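Local structure of extracellular ligand-binding receptor (Rhodopseudomonas palustris, 3SG0) at residues Val162-Phe167 / Ala217-Ser222. The protein binds aromatic acids such as benzoylformate (phenylglyoxylate), probably as the solute-binding receptor of a transport system. Residues are numbered along the deposited sequence; the frame is centred on the assembly and turned at random.
Sequences VGYIGF and AVFIAS
V162 lays CG1 against F219, 4.2 Å from its CB, where two neighbouring parallel strands begin their pairing. G163 N then hydrogen-bonds to A217 O, and F219 N returns to G163 O at 2.8 Å, almost straight at hydrogen (176°) though above the carbonyl plane. Y164 and F219 lie side by side on the same sheet face, both with CG anti to the backbone N, and Y164 CE2 comes within 3.9 Å of F219 CD2. The tyrosine ring extends farther along the sheet, bringing OH to 3.3 Å from A221 CB. I165 N hydrogen-bonds to F219 O and A221 N to I165 O; on the other face, I165 CG2 packs 3.8 Å from I220 CG1, beneath helices 204-212 and 228-236. A side chain on G166 would clash with the Y164 hydroxyl. At the C-terminal ends, F167 N bonds to A221 O, and S222 CA sits over one face of the F167 ring, 3.9 Å from its centroid, while S222 OG bonds to Y196 OH. The F167 side chain also touches R198, which binds phenylglyoxylate, and lies about 5 Å from the bound benzoylformate. An alanine in place of F167 would probably open a gap beside S222 and R198. Such a parallel pair, with its C-terminal ends facing the ligand cleft, is characteristic of an alpha/beta lobe of the leucine-binding protein family.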
ATOM      1  N   VAL A 162       1.154  25.735   0.718  1.00 15.79           N
ATOM      2  CA  VAL A 162       0.647  24.429   1.133  1.00 15.15           C
ATOM      3  C   VAL A 162       1.337  23.985   2.416  1.00 13.86           C
ATOM      4  O   VAL A 162       2.555  23.851   2.454  1.00 14.90           O
ATOM      5  CB  VAL A 162       0.863  23.378   0.022  1.00 13.79           C
ATOM      6  CG1 VAL A 162       0.347  22.012   0.465  1.00 14.96           C
ATOM      7  CG2 VAL A 162       0.184  23.822  -1.269  1.00 16.83           C
ATOM      8  N   GLY A 163       0.558  23.790   3.474  1.00 13.74           N
ATOM      9  CA  GLY A 163       1.102  23.271   4.719  1.00 13.73           C
ATOM     10  C   GLY A 163       1.375  21.783   4.603  1.00 11.90           C
ATOM     11  O   GLY A 163       0.844  21.122   3.713  1.00 12.01           O
ATOM     12  N   TYR A 164       2.202  21.248   5.494  1.00 11.58           N
ATOM     13  CA  TYR A 164       2.512  19.824   5.467  1.00 11.39           C
ATOM     14  C   TYR A 164       2.628  19.235   6.868  1.00 10.54           C
ATOM     15  O   TYR A 164       3.326  19.779   7.731  1.00 11.19           O
ATOM     16  CB  TYR A 164       3.815  19.568   4.702  1.00 12.17           C
ATOM     17  CG  TYR A 164       4.211  18.112   4.692  1.00 10.82           C
ATOM     18  CD1 TYR A 164       4.880  17.543   5.771  1.00 12.16           C
ATOM     19  CD2 TYR A 164       3.893  17.295   3.614  1.00 11.90           C
ATOM     20  CE1 TYR A 164       5.227  16.198   5.773  1.00 12.02           C
ATOM     21  CE2 TYR A 164       4.238  15.961   3.605  1.00 12.33           C
ATOM     22  CZ  TYR A 164       4.898  15.419   4.685  1.00 11.19           C
ATOM     23  OH  TYR A 164       5.223  14.083   4.641  1.00 12.87           O
ATOM     24  N   ILE A 165       1.961  18.104   7.078  1.00 10.35           N
ATOM     25  CA  ILE A 165       2.235  17.252   8.232  1.00 10.09           C
ATOM     26  C   ILE A 165       2.231  15.810   7.750  1.00  8.95           C
ATOM     27  O   ILE A 165       1.405  15.427   6.922  1.00 10.05           O
ATOM     28  CB  ILE A 165       1.213  17.450   9.379  1.00 10.13           C
ATOM     29  CG1 ILE A 165       1.569  16.564  10.575  1.00 11.11           C
ATOM     30  CG2 ILE A 165      -0.223  17.213   8.910  1.00 12.06           C
ATOM     31  CD1 ILE A 165       0.731  16.841  11.815  1.00 11.97           C
ATOM     32  N   GLY A 166       3.159  15.006   8.246  1.00  9.29           N
ATOM     33  CA  GLY A 166       3.198  13.613   7.841  1.00  9.59           C
ATOM     34  C   GLY A 166       3.870  12.763   8.897  1.00  9.04           C
ATOM     35  O   GLY A 166       4.439  13.282   9.863  1.00  9.90           O
ATOM     36  N   PHE A 167       3.810  11.452   8.722  1.00  8.49           N
ATOM     37  CA  PHE A 167       4.463  10.561   9.664  1.00  9.12           C
ATOM     38  C   PHE A 167       5.972  10.796   9.651  1.00  9.14           C
ATOM     39  O   PHE A 167       6.582  11.016   8.595  1.00  9.55           O
ATOM     40  CB  PHE A 167       4.239   9.101   9.285  1.00  9.49           C
ATOM     41  CG  PHE A 167       2.850   8.567   9.561  1.00  7.80           C
ATOM     42  CD1 PHE A 167       2.037   9.065  10.578  1.00  8.90           C
ATOM     43  CD2 PHE A 167       2.387   7.502   8.806  1.00  9.31           C
ATOM     44  CE1 PHE A 167       0.778   8.505  10.810  1.00  9.13           C
ATOM     45  CE2 PHE A 167       1.151   6.942   9.032  1.00  9.12           C
ATOM     46  CZ  PHE A 167       0.342   7.430  10.037  1.00  9.39           C
ATOM     47  N   ALA A 217      -3.852  25.481   1.423  1.00 15.29           N
ATOM     48  CA  ALA A 217      -4.230  24.080   1.540  1.00 14.45           C
ATOM     49  C   ALA A 217      -3.235  23.414   2.462  1.00 14.07           C
ATOM     50  O   ALA A 217      -2.176  23.973   2.746  1.00 14.52           O
ATOM     51  CB  ALA A 217      -4.218  23.415   0.174  1.00 15.37           C
ATOM     52  N   VAL A 218      -3.582  22.221   2.930  1.00 13.26           N
ATOM     53  CA  VAL A 218      -2.663  21.433   3.737  1.00 12.18           C
ATOM     54  C   VAL A 218      -2.594  20.012   3.196  1.00 11.89           C
ATOM     55  O   VAL A 218      -3.625  19.411   2.870  1.00 12.86           O
ATOM     56  CB  VAL A 218      -3.074  21.411   5.222  1.00 12.13           C
ATOM     57  CG1 VAL A 218      -2.119  20.534   6.026  1.00 12.51           C
ATOM     58  CG2 VAL A 218      -3.083  22.820   5.786  1.00 13.21           C
ATOM     59  N   PHE A 219      -1.371  19.498   3.090  1.00 11.35           N
ATOM     60  CA  PHE A 219      -1.123  18.115   2.725  1.00 10.47           C
ATOM     61  C   PHE A 219      -0.812  17.291   3.965  1.00 10.17           C
ATOM     62  O   PHE A 219       0.014  17.688   4.797  1.00 10.95           O
ATOM     63  CB  PHE A 219       0.060  18.020   1.765  1.00 12.31           C
ATOM     64  CG  PHE A 219       0.163  16.680   1.114  1.00 10.42           C
ATOM     65  CD1 PHE A 219      -0.501  16.442  -0.075  1.00 11.92           C
ATOM     66  CD2 PHE A 219       0.852  15.631   1.715  1.00 11.33           C
ATOM     67  CE1 PHE A 219      -0.458  15.202  -0.675  1.00 12.98           C
ATOM     68  CE2 PHE A 219       0.897  14.380   1.110  1.00 11.04           C
ATOM     69  CZ  PHE A 219       0.239  14.174  -0.086  1.00 11.87           C
ATOM     70  N   ILE A 220      -1.465  16.136   4.075  1.00  9.82           N
ATOM     71  CA  ILE A 220      -1.230  15.199   5.166  1.00  9.32           C
ATOM     72  C   ILE A 220      -0.718  13.883   4.579  1.00  8.77           C
ATOM     73  O   ILE A 220      -1.377  13.302   3.709  1.00  9.26           O
ATOM     74  CB  ILE A 220      -2.537  14.935   5.950  1.00  9.23           C
ATOM     75  CG1 ILE A 220      -3.083  16.249   6.522  1.00 10.66           C
ATOM     76  CG2 ILE A 220      -2.304  13.885   7.044  1.00  9.71           C
ATOM     77  CD1 ILE A 220      -4.474  16.130   7.112  1.00 11.87           C
ATOM     78  N   ALA A 221       0.443  13.421   5.047  1.00  8.48           N
ATOM     79  CA  ALA A 221       1.003  12.144   4.609  1.00  8.64           C
ATOM     80  C   ALA A 221       0.907  11.137   5.750  1.00  8.09           C
ATOM     81  O   ALA A 221       1.762  11.089   6.640  1.00  9.62           O
ATOM     82  CB  ALA A 221       2.443  12.304   4.147  1.00  9.85           C
ATOM     83  N   SER A 222      -0.144  10.331   5.716  1.00  7.84           N
ATOM     84  CA  SER A 222      -0.491   9.440   6.811  1.00  8.16           C
ATOM     85  C   SER A 222      -1.198   8.204   6.259  1.00  8.18           C
ATOM     86  O   SER A 222      -1.384   8.072   5.046  1.00  8.60           O
ATOM     87  CB  SER A 222      -1.381  10.204   7.796  1.00  8.91           C
ATOM     88  OG  SER A 222      -1.696   9.428   8.935  1.00  8.98           O
TER